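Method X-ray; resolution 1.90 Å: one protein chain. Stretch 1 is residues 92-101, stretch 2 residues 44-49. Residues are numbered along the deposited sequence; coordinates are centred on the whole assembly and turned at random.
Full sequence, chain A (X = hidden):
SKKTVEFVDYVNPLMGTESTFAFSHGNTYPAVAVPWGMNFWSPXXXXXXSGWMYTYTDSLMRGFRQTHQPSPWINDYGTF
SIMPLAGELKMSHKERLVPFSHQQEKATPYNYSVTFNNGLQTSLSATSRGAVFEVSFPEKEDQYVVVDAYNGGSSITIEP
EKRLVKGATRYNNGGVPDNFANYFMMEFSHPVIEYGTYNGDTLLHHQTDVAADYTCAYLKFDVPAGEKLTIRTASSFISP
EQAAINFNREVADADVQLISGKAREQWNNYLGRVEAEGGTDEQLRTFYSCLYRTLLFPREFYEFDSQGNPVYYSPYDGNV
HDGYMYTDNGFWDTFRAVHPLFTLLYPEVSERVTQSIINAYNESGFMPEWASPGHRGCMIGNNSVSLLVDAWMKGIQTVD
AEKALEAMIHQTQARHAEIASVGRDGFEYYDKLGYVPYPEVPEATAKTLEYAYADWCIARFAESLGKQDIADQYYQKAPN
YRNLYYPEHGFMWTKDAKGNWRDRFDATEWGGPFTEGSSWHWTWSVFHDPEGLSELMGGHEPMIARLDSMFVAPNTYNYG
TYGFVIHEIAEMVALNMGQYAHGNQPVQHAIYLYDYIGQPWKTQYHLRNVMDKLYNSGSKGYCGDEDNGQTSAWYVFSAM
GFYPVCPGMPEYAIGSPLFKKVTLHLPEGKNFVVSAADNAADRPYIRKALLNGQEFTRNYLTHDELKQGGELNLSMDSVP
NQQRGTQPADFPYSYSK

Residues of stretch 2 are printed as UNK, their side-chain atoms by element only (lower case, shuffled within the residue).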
# COMPACT_ATOMS: atom_id res chain seq x y z
N SER A 92 -25.46 5.95 -39.63
CA SER A 92 -24.56 6.59 -38.68
C SER A 92 -23.82 5.59 -37.80
O SER A 92 -24.38 4.57 -37.40
CB SER A 92 -25.34 7.57 -37.79
OG SER A 92 -24.49 8.10 -36.77
N HIS A 93 -22.55 5.88 -37.52
CA HIS A 93 -21.80 5.05 -36.58
C HIS A 93 -22.52 4.89 -35.23
O HIS A 93 -22.32 3.90 -34.53
CB HIS A 93 -20.39 5.62 -36.37
CG HIS A 93 -20.35 6.84 -35.49
ND1 HIS A 93 -20.60 8.11 -35.97
CD2 HIS A 93 -20.10 6.97 -34.17
CE1 HIS A 93 -20.48 8.98 -34.98
NE2 HIS A 93 -20.19 8.32 -33.87
N LYS A 94 -23.35 5.87 -34.86
CA LYS A 94 -24.08 5.84 -33.59
C LYS A 94 -25.13 4.76 -33.59
O LYS A 94 -25.54 4.32 -32.52
CB LYS A 94 -24.78 7.18 -33.34
CG LYS A 94 -23.83 8.37 -33.29
CD LYS A 94 -23.51 8.76 -31.86
CE LYS A 94 -22.86 10.14 -31.80
NZ LYS A 94 -22.34 10.42 -30.42
N GLU A 95 -25.57 4.34 -34.77
CA GLU A 95 -26.64 3.37 -34.92
C GLU A 95 -26.23 2.01 -35.52
O GLU A 95 -27.03 1.08 -35.49
CB GLU A 95 -27.76 3.94 -35.80
CG GLU A 95 -28.51 5.06 -35.15
CD GLU A 95 -29.80 5.33 -35.86
OE1 GLU A 95 -29.75 5.93 -36.95
OE2 GLU A 95 -30.87 4.92 -35.35
N ARG A 96 -25.03 1.91 -36.09
CA ARG A 96 -24.53 0.65 -36.64
C ARG A 96 -23.92 -0.13 -35.52
O ARG A 96 -22.74 0.05 -35.20
CB ARG A 96 -23.43 0.85 -37.70
CG ARG A 96 -23.88 1.44 -38.99
CD ARG A 96 -22.77 1.39 -40.07
NE ARG A 96 -21.43 1.61 -39.55
CZ ARG A 96 -20.78 2.78 -39.56
NH1 ARG A 96 -21.36 3.89 -40.05
NH2 ARG A 96 -19.55 2.83 -39.06
N LEU A 97 -24.71 -0.99 -34.91
CA LEU A 97 -24.26 -1.75 -33.75
C LEU A 97 -24.73 -3.16 -33.95
O LEU A 97 -25.91 -3.44 -33.78
CB LEU A 97 -24.93 -1.21 -32.49
CG LEU A 97 -24.46 0.09 -31.84
CD1 LEU A 97 -22.98 0.10 -31.55
CD2 LEU A 97 -24.87 1.27 -32.70
N VAL A 98 -23.83 -4.08 -34.29
CA VAL A 98 -24.25 -5.41 -34.63
C VAL A 98 -23.61 -6.40 -33.66
O VAL A 98 -22.37 -6.45 -33.56
CB VAL A 98 -23.84 -5.77 -36.06
CG1 VAL A 98 -24.40 -7.16 -36.44
CG2 VAL A 98 -24.33 -4.70 -37.04
N PRO A 99 -24.44 -7.18 -32.95
CA PRO A 99 -23.91 -8.08 -31.92
C PRO A 99 -23.11 -9.26 -32.50
O PRO A 99 -23.50 -9.83 -33.53
CB PRO A 99 -25.16 -8.57 -31.16
CG PRO A 99 -26.36 -8.09 -31.93
CD PRO A 99 -25.91 -7.11 -32.99
N PHE A 100 -22.02 -9.61 -31.82
CA PHE A 100 -21.18 -10.75 -32.19
C PHE A 100 -20.59 -11.37 -30.92
O PHE A 100 -20.52 -10.73 -29.87
CB PHE A 100 -20.04 -10.32 -33.14
CG PHE A 100 -18.97 -9.50 -32.49
CD1 PHE A 100 -17.78 -10.09 -32.09
CD2 PHE A 100 -19.15 -8.14 -32.28
CE1 PHE A 100 -16.78 -9.35 -31.45
CE2 PHE A 100 -18.17 -7.38 -31.65
CZ PHE A 100 -16.97 -7.98 -31.26
N SER A 101 -20.15 -12.62 -31.04
CA SER A 101 -19.49 -13.31 -29.93
C SER A 101 -18.03 -13.55 -30.27
O SER A 101 -17.71 -13.86 -31.43
CB SER A 101 -20.18 -14.66 -29.71
OG SER A 101 -19.43 -15.45 -28.81
N UNK A 44 -14.03 -2.41 -35.38
CA UNK A 44 -14.31 -1.23 -34.56
C UNK A 44 -15.58 -1.46 -33.71
O UNK A 44 -16.66 -1.74 -34.26
c UNK A 44 -14.51 0.01 -35.45
o UNK A 44 -15.28 2.25 -36.84
c UNK A 44 -15.00 1.25 -34.68
n UNK A 44 -15.99 3.44 -35.06
c UNK A 44 -15.44 2.36 -35.62
N UNK A 45 -15.43 -1.36 -32.39
CA UNK A 45 -16.59 -1.41 -31.49
C UNK A 45 -16.93 -0.03 -30.92
O UNK A 45 -18.09 0.24 -30.58
c UNK A 45 -16.36 -2.39 -30.30
c UNK A 45 -16.02 -3.77 -30.81
o UNK A 45 -15.27 -1.93 -29.51
N UNK A 46 -15.92 0.82 -30.82
CA UNK A 46 -16.10 2.16 -30.23
C UNK A 46 -16.72 3.13 -31.24
O UNK A 46 -16.73 2.87 -32.44
N UNK A 47 -17.27 4.24 -30.75
CA UNK A 47 -17.82 5.26 -31.64
C UNK A 47 -16.74 5.83 -32.53
O UNK A 47 -15.58 5.85 -32.14
c UNK A 47 -20.38 7.41 -29.64
c UNK A 47 -19.76 6.15 -30.24
o UNK A 47 -19.81 8.52 -29.78
c UNK A 47 -18.40 6.42 -30.81
o UNK A 47 -21.45 7.28 -29.03
N UNK A 48 -17.11 6.36 -33.70
CA UNK A 48 -16.19 7.18 -34.47
C UNK A 48 -15.65 8.26 -33.54
O UNK A 48 -16.41 8.87 -32.80
c UNK A 48 -17.22 6.93 -36.81
c UNK A 48 -16.89 7.88 -35.65
o UNK A 48 -17.06 5.71 -36.71
n UNK A 48 -17.66 7.50 -37.94
N UNK A 49 -14.34 8.51 -33.62
CA UNK A 49 -13.73 9.56 -32.81
C UNK A 49 -13.09 9.06 -31.52
O UNK A 49 -12.22 9.73 -30.95

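Position 44 carries three side-chain carbons in an unbranched chain, the third bonded to one oxygen and one nitrogen. That is a primary amide on a two-methylene arm, and the residue is Gln44. It makes no contact with stretch 1. The arm is extended, with chi1 and chi2 both t, and its amide turns inward on its own loop: NE2 donates to O of position 46 at 2.8 Å.

Position 45 has a first side-chain carbon bearing one oxygen and one carbon, a beta-branched hydroxyl. The branch carbon lies 4.3 Å from CE2 of Phe100, at the edge of the ring and near its plane. This is Thr45, with chi1 p. Its methyl, CG2, meets the aromatic edge, while OG1 is satisfied elsewhere in the structure.

Position 46 shows no atoms beyond the backbone, so it is Gly46. A CB here would point away from stretch 1 and would find nothing of it within 5.5 Å. The residue serves the loop through its carbonyl, the acceptor for Gln44 NE2.

Position 47 has three carbons in a row, the third carrying two oxygens: a carboxylate on two methylenes. One oxygen lies 3.2 Å from NZ of Lys94, and CB sits 3.8 Å from CD2 of His93, near the plane of the imidazole. The residue is Glu47. Its CA-to-CB bond points sideways, but chi1 m and chi2 t carry the carboxylate nearer to stretch 1, where Lys94 NZ donates to OE1 in a hydrogen bond that is part of a salt bridge. Lys94 likewise starts sideways and reaches across with its end, so two long side chains close the gap.

Position 48 has two carbons, the second carrying one oxygen and one nitrogen, a short amide. Its CB stands over the face of the His93 ring, 3.5 Å from the centroid and only 6° off the normal, which makes a CH-pi contact. This is Asn48. The backbone joins the packing, since Asn48 N comes within 3.1 Å of His93 CD2. OD1 accepts from Gln44 NE2 at 3.0 Å with a nearly straight angle of 175°, and ND2 is satisfied elsewhere in the structure.

Position 49 again has backbone only: Gly49. With phi 96° and psi -21°, a CB would jam against the carbonyl O of Asn48, so the backbone alone calls for glycine.

The contact is small, 314 Å² in all, and centres on His93, whose CA-to-CB bond points toward the loop. Its ring has Asn48 over one face and Glu47 CB at its edge, while ND1 is satisfied elsewhere. Behind that packing, Gln44 braces the loop from within by tying Gly46 O and Asn48 OD1 to one amide nitrogen. The Lys94–Glu47 salt bridge adds the polar link, and Thr45 against Phe100 adds a light apolar touch. The rule is economical: brace the loop internally, then let it cover one face and an edge of a single ring.

Stretch 2, residues 44-49: QTGENG
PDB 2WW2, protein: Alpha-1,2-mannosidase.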